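PDB 3G7U: cytosine-specific methyltransferase from Escherichia coli O157:H7 EDL933, which probably transfers a methyl group from S-adenosyl-L-methionine to carbon 5 of cytosine in DNA, as other members of the C5-methyltransferase family do. Local coordinates for residues V12-F24 with S350-Y364. Numbering follows the deposited sequence. Where two conformers were deposited one is given.
Sequences VGGLSLGAARAGF and SVSPIVAEYILKGLY
G18 lets two helices, 14-22 and 353-364, close to an axis distance of 7.2 Å at a crossing angle of -45°: with no side chain at G18 or, one turn earlier, at G14, the backbones come this close, and G18 CA lies 3.7 Å from A356 CB. CA-H...O contacts run from G14 to V351 O and from E357 to G18 O. L360 is the knob, set among L15, G18, A19 and A22, with CD1 3.6 Å from A19 N; L15 crosses it at about a right angle, while L17 CD2 packs on the P353 ring.

In this Rossmann-like methyltransferase fold, the N-terminal glycine-rich helix after strand 4-8 thus meets the C-terminal helix on one side of the central sheet, where L15 and L360 both reach L116 of strand 114-119.

After the Schellman motif at G23, F24 turns a ring face to the edge of Y364, planes at 89°. The Y364 ring also receives G23 CA over a face, 4.2 Å from its centroid. The K361 chain bends at chi2 (60°), which carries NZ back to donate a hydrogen bond to A22 O, 3.1 Å away and above the carbonyl plane.

R21 CB packs on the E357 carboxylate. The opposite charges, R21 NH1 to E357 OE1 4.5 Å, lie beyond a salt bridge and probably attract; a water accepts from NH1 and donates to OE1. E357 has its salt bridge with K229, and R21 NE donates to Q233 O. Further waters link G14 N to S350 OG and L15 N to V351 N.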
loop_
_atom_site.group_PDB
_atom_site.type_symbol
_atom_site.label_atom_id
_atom_site.label_comp_id
_atom_site.label_asym_id
_atom_site.label_seq_id
_atom_site.Cartn_x
_atom_site.Cartn_y
_atom_site.Cartn_z
ATOM N N VAL A 12 -6.770 2.559 -0.895
ATOM C CA VAL A 12 -6.414 3.882 -1.467
ATOM C C VAL A 12 -5.396 3.831 -2.578
ATOM O O VAL A 12 -5.229 4.814 -3.297
ATOM C CB VAL A 12 -5.823 4.859 -0.392
ATOM C CG1 VAL A 12 -6.862 5.128 0.647
ATOM C CG2 VAL A 12 -4.541 4.286 0.241
ATOM N N GLY A 13 -4.751 2.678 -2.744
ATOM C CA GLY A 13 -3.904 2.454 -3.907
ATOM C C GLY A 13 -2.415 2.279 -3.650
ATOM O O GLY A 13 -1.600 2.656 -4.493
ATOM N N GLY A 14 -2.048 1.731 -2.498
ATOM C CA GLY A 14 -0.642 1.330 -2.278
ATOM C C GLY A 14 -0.143 0.362 -3.377
ATOM O O GLY A 14 0.904 0.588 -3.973
ATOM N N LEU A 15 -0.892 -0.713 -3.629
ATOM C CA LEU A 15 -0.479 -1.706 -4.626
ATOM C C LEU A 15 -0.627 -1.107 -6.019
ATOM O O LEU A 15 0.187 -1.373 -6.886
ATOM C CB LEU A 15 -1.357 -2.959 -4.482
ATOM C CG LEU A 15 -0.935 -4.174 -5.274
ATOM C CD1 LEU A 15 0.379 -4.756 -4.629
ATOM C CD2 LEU A 15 -2.057 -5.212 -5.179
ATOM N N SER A 16 -1.653 -0.272 -6.211
ATOM C CA SER A 16 -1.854 0.452 -7.484
ATOM C C SER A 16 -0.664 1.332 -7.829
ATOM O O SER A 16 -0.203 1.387 -8.993
ATOM C CB SER A 16 -3.077 1.362 -7.427
ATOM O OG SER A 16 -4.266 0.612 -7.570
ATOM N N LEU A 17 -0.151 2.037 -6.830
ATOM C CA LEU A 17 0.996 2.956 -7.082
ATOM C C LEU A 17 2.228 2.119 -7.427
ATOM O O LEU A 17 3.012 2.479 -8.303
ATOM C CB LEU A 17 1.275 3.825 -5.853
ATOM C CG LEU A 17 2.503 4.743 -5.985
ATOM C CD1 LEU A 17 2.406 5.595 -7.290
ATOM C CD2 LEU A 17 2.637 5.620 -4.729
ATOM N N GLY A 18 2.392 1.001 -6.730
ATOM C CA GLY A 18 3.454 0.044 -7.078
ATOM C C GLY A 18 3.328 -0.413 -8.529
ATOM O O GLY A 18 4.317 -0.423 -9.260
ATOM N N ALA A 19 2.105 -0.756 -8.955
ATOM C CA ALA A 19 1.896 -1.223 -10.322
ATOM C C ALA A 19 2.240 -0.133 -11.312
ATOM O O ALA A 19 2.946 -0.380 -12.313
ATOM C CB ALA A 19 0.431 -1.686 -10.511
ATOM N N ALA A 20 1.759 1.074 -11.054
ATOM C CA ALA A 20 1.912 2.191 -11.986
ATOM C C ALA A 20 3.389 2.580 -12.129
ATOM O O ALA A 20 3.881 2.853 -13.237
ATOM C CB ALA A 20 1.062 3.410 -11.522
ATOM N N ARG A 21 4.100 2.583 -11.011
ATOM C CA ARG A 21 5.539 2.915 -11.044
ATOM C C ARG A 21 6.361 1.806 -11.780
ATOM O O ARG A 21 7.341 2.101 -12.474
ATOM C CB ARG A 21 6.079 3.168 -9.636
ATOM C CG ARG A 21 5.712 4.520 -9.057
ATOM C CD ARG A 21 6.380 4.704 -7.706
ATOM N NE ARG A 21 6.546 6.106 -7.385
ATOM C CZ ARG A 21 6.843 6.583 -6.180
ATOM N NH1 ARG A 21 6.975 5.749 -5.159
ATOM N NH2 ARG A 21 7.009 7.898 -6.008
ATOM N N ALA A 22 5.910 0.563 -11.684
ATOM C CA ALA A 22 6.523 -0.574 -12.354
ATOM C C ALA A 22 6.252 -0.583 -13.850
ATOM O O ALA A 22 6.869 -1.364 -14.556
ATOM C CB ALA A 22 6.039 -1.903 -11.743
ATOM N N GLY A 23 5.337 0.261 -14.326
ATOM C CA GLY A 23 5.076 0.385 -15.768
ATOM C C GLY A 23 3.705 -0.071 -16.252
ATOM O O GLY A 23 3.374 0.140 -17.416
ATOM N N PHE A 24 2.891 -0.648 -15.360
ATOM C CA PHE A 24 1.540 -1.051 -15.701
ATOM C C PHE A 24 0.586 0.127 -15.749
ATOM O O PHE A 24 0.800 1.166 -15.106
ATOM C CB PHE A 24 1.035 -2.087 -14.700
ATOM C CG PHE A 24 1.784 -3.367 -14.708
ATOM C CD1 PHE A 24 1.553 -4.339 -15.691
ATOM C CD2 PHE A 24 2.705 -3.648 -13.704
ATOM C CE1 PHE A 24 2.254 -5.561 -15.679
ATOM C CE2 PHE A 24 3.378 -4.848 -13.681
ATOM C CZ PHE A 24 3.163 -5.818 -14.669
ATOM N N SER A 350 -2.649 -0.415 3.727
ATOM C CA SER A 350 -2.018 -0.452 2.423
ATOM C C SER A 350 -0.788 -1.338 2.404
ATOM O O SER A 350 -0.086 -1.467 3.413
ATOM C CB SER A 350 -1.618 0.963 1.987
ATOM O OG SER A 350 -2.776 1.736 1.735
ATOM N N VAL A 351 -0.525 -1.930 1.241
ATOM C CA VAL A 351 0.779 -2.472 0.938
ATOM C C VAL A 351 1.681 -1.262 0.784
ATOM O O VAL A 351 1.252 -0.259 0.198
ATOM C CB VAL A 351 0.781 -3.213 -0.421
ATOM C CG1 VAL A 351 2.169 -3.813 -0.725
ATOM C CG2 VAL A 351 -0.225 -4.285 -0.414
ATOM N N SER A 352 2.929 -1.348 1.250
ATOM C CA SER A 352 3.924 -0.271 0.942
ATOM C C SER A 352 4.108 -0.110 -0.560
ATOM O O SER A 352 4.377 -1.121 -1.235
ATOM C CB SER A 352 5.306 -0.622 1.506
ATOM O OG SER A 352 6.197 0.383 1.059
ATOM N N PRO A 353 3.969 1.117 -1.093
ATOM C CA PRO A 353 4.234 1.310 -2.521
ATOM C C PRO A 353 5.654 0.931 -2.966
ATOM O O PRO A 353 5.877 0.607 -4.131
ATOM C CB PRO A 353 4.015 2.801 -2.734
ATOM C CG PRO A 353 2.998 3.171 -1.734
ATOM C CD PRO A 353 3.345 2.311 -0.485
ATOM N N ILE A 354 6.614 1.052 -2.060
ATOM C CA ILE A 354 8.005 0.726 -2.399
ATOM C C ILE A 354 8.167 -0.794 -2.626
ATOM O O ILE A 354 8.754 -1.208 -3.625
ATOM C CB ILE A 354 8.926 1.232 -1.279
ATOM C CG1 ILE A 354 8.881 2.757 -1.245
ATOM C CG2 ILE A 354 10.358 0.646 -1.460
ATOM C CD1 ILE A 354 9.731 3.370 -0.057
ATOM N N VAL A 355 7.640 -1.603 -1.706
ATOM C CA VAL A 355 7.597 -3.052 -1.833
ATOM C C VAL A 355 6.790 -3.455 -3.070
ATOM O O VAL A 355 7.270 -4.234 -3.900
ATOM C CB VAL A 355 6.973 -3.703 -0.603
ATOM C CG1 VAL A 355 6.799 -5.199 -0.826
ATOM C CG2 VAL A 355 7.838 -3.436 0.640
ATOM N N ALA A 356 5.586 -2.884 -3.212
ATOM C CA ALA A 356 4.744 -3.183 -4.379
ATOM C C ALA A 356 5.463 -2.904 -5.692
ATOM O O ALA A 356 5.438 -3.771 -6.590
ATOM C CB ALA A 356 3.395 -2.407 -4.308
ATOM N N GLU A 357 6.152 -1.760 -5.798
ATOM C CA GLU A 357 6.855 -1.403 -7.035
ATOM C C GLU A 357 7.921 -2.434 -7.384
ATOM O O GLU A 357 8.046 -2.860 -8.543
ATOM C CB GLU A 357 7.523 -0.044 -6.945
ATOM C CG GLU A 357 8.132 0.397 -8.319
ATOM C CD GLU A 357 8.953 1.652 -8.206
ATOM O OE1 GLU A 357 9.003 2.231 -7.088
ATOM O OE2 GLU A 357 9.535 2.065 -9.227
ATOM N N TYR A 358 8.674 -2.838 -6.374
ATOM C CA TYR A 358 9.760 -3.769 -6.611
ATOM C C TYR A 358 9.290 -5.088 -7.185
ATOM O O TYR A 358 9.840 -5.525 -8.199
ATOM C CB TYR A 358 10.602 -3.991 -5.359
ATOM C CG TYR A 358 12.038 -4.375 -5.707
ATOM C CD1 TYR A 358 13.027 -3.392 -5.832
ATOM C CD2 TYR A 358 12.396 -5.704 -5.934
ATOM C CE1 TYR A 358 14.341 -3.717 -6.163
ATOM C CE2 TYR A 358 13.714 -6.040 -6.268
ATOM C CZ TYR A 358 14.679 -5.034 -6.377
ATOM O OH TYR A 358 15.998 -5.334 -6.699
ATOM N N ILE A 359 8.311 -5.707 -6.514
ATOM C CA ILE A 359 7.733 -6.991 -6.913
ATOM C C ILE A 359 7.067 -6.910 -8.287
ATOM O O ILE A 359 7.307 -7.769 -9.140
ATOM C CB ILE A 359 6.715 -7.505 -5.869
ATOM C CG1 ILE A 359 7.358 -7.632 -4.471
ATOM C CG2 ILE A 359 6.053 -8.813 -6.317
ATOM C CD1 ILE A 359 8.615 -8.538 -4.385
ATOM N N LEU A 360 6.230 -5.884 -8.484
ATOM C CA LEU A 360 5.532 -5.716 -9.763
ATOM C C LEU A 360 6.492 -5.396 -10.929
ATOM O O LEU A 360 6.204 -5.772 -12.060
ATOM C CB LEU A 360 4.386 -4.686 -9.605
ATOM C CG LEU A 360 3.149 -5.320 -8.912
ATOM C CD1 LEU A 360 2.267 -4.237 -8.267
ATOM C CD2 LEU A 360 2.313 -6.166 -9.923
ATOM N N LYS A 361 7.625 -4.719 -10.673
ATOM C CA LYS A 361 8.595 -4.419 -11.765
ATOM C C LYS A 361 9.231 -5.714 -12.290
ATOM O O LYS A 361 9.527 -5.818 -13.484
ATOM C CB LYS A 361 9.693 -3.406 -11.336
ATOM C CG LYS A 361 10.636 -2.904 -12.482
ATOM C CD LYS A 361 9.834 -2.206 -13.587
ATOM C CE LYS A 361 10.654 -1.514 -14.687
ATOM N NZ LYS A 361 9.679 -0.803 -15.639
ATOM N N GLY A 362 9.401 -6.684 -11.400
ATOM C CA GLY A 362 9.870 -8.017 -11.747
ATOM C C GLY A 362 8.931 -8.657 -12.751
ATOM O O GLY A 362 9.376 -9.164 -13.784
ATOM N N LEU A 363 7.631 -8.600 -12.474
ATOM C CA LEU A 363 6.618 -9.116 -13.390
ATOM C C LEU A 363 6.560 -8.345 -14.700
ATOM O O LEU A 363 6.387 -8.963 -15.743
ATOM C CB LEU A 363 5.230 -9.145 -12.742
ATOM C CG LEU A 363 5.058 -10.263 -11.729
ATOM C CD1 LEU A 363 4.051 -9.911 -10.650
ATOM C CD2 LEU A 363 4.669 -11.531 -12.473
ATOM N N TYR A 364 6.690 -7.019 -14.655
ATOM C CA TYR A 364 6.633 -6.200 -15.867
ATOM C C TYR A 364 7.791 -6.586 -16.776
ATOM O O TYR A 364 7.609 -6.761 -17.984
ATOM C CB TYR A 364 6.743 -4.721 -15.535
ATOM C CG TYR A 364 6.637 -3.796 -16.736
ATOM C CD1 TYR A 364 5.387 -3.382 -17.222
ATOM C CD2 TYR A 364 7.785 -3.305 -17.366
ATOM C CE1 TYR A 364 5.296 -2.511 -18.330
ATOM C CE2 TYR A 364 7.708 -2.445 -18.464
ATOM C CZ TYR A 364 6.467 -2.050 -18.933
ATOM O OH TYR A 364 6.406 -1.195 -20.012
HETATM O O HOH W 1 -4.055 0.616 -0.515
HETATM O O HOH W 2 -2.410 -1.666 -1.024
HETATM O O HOH W 3 7.226 2.910 -5.097
HETATM O O HOH W 4 9.677 1.449 -13.860
#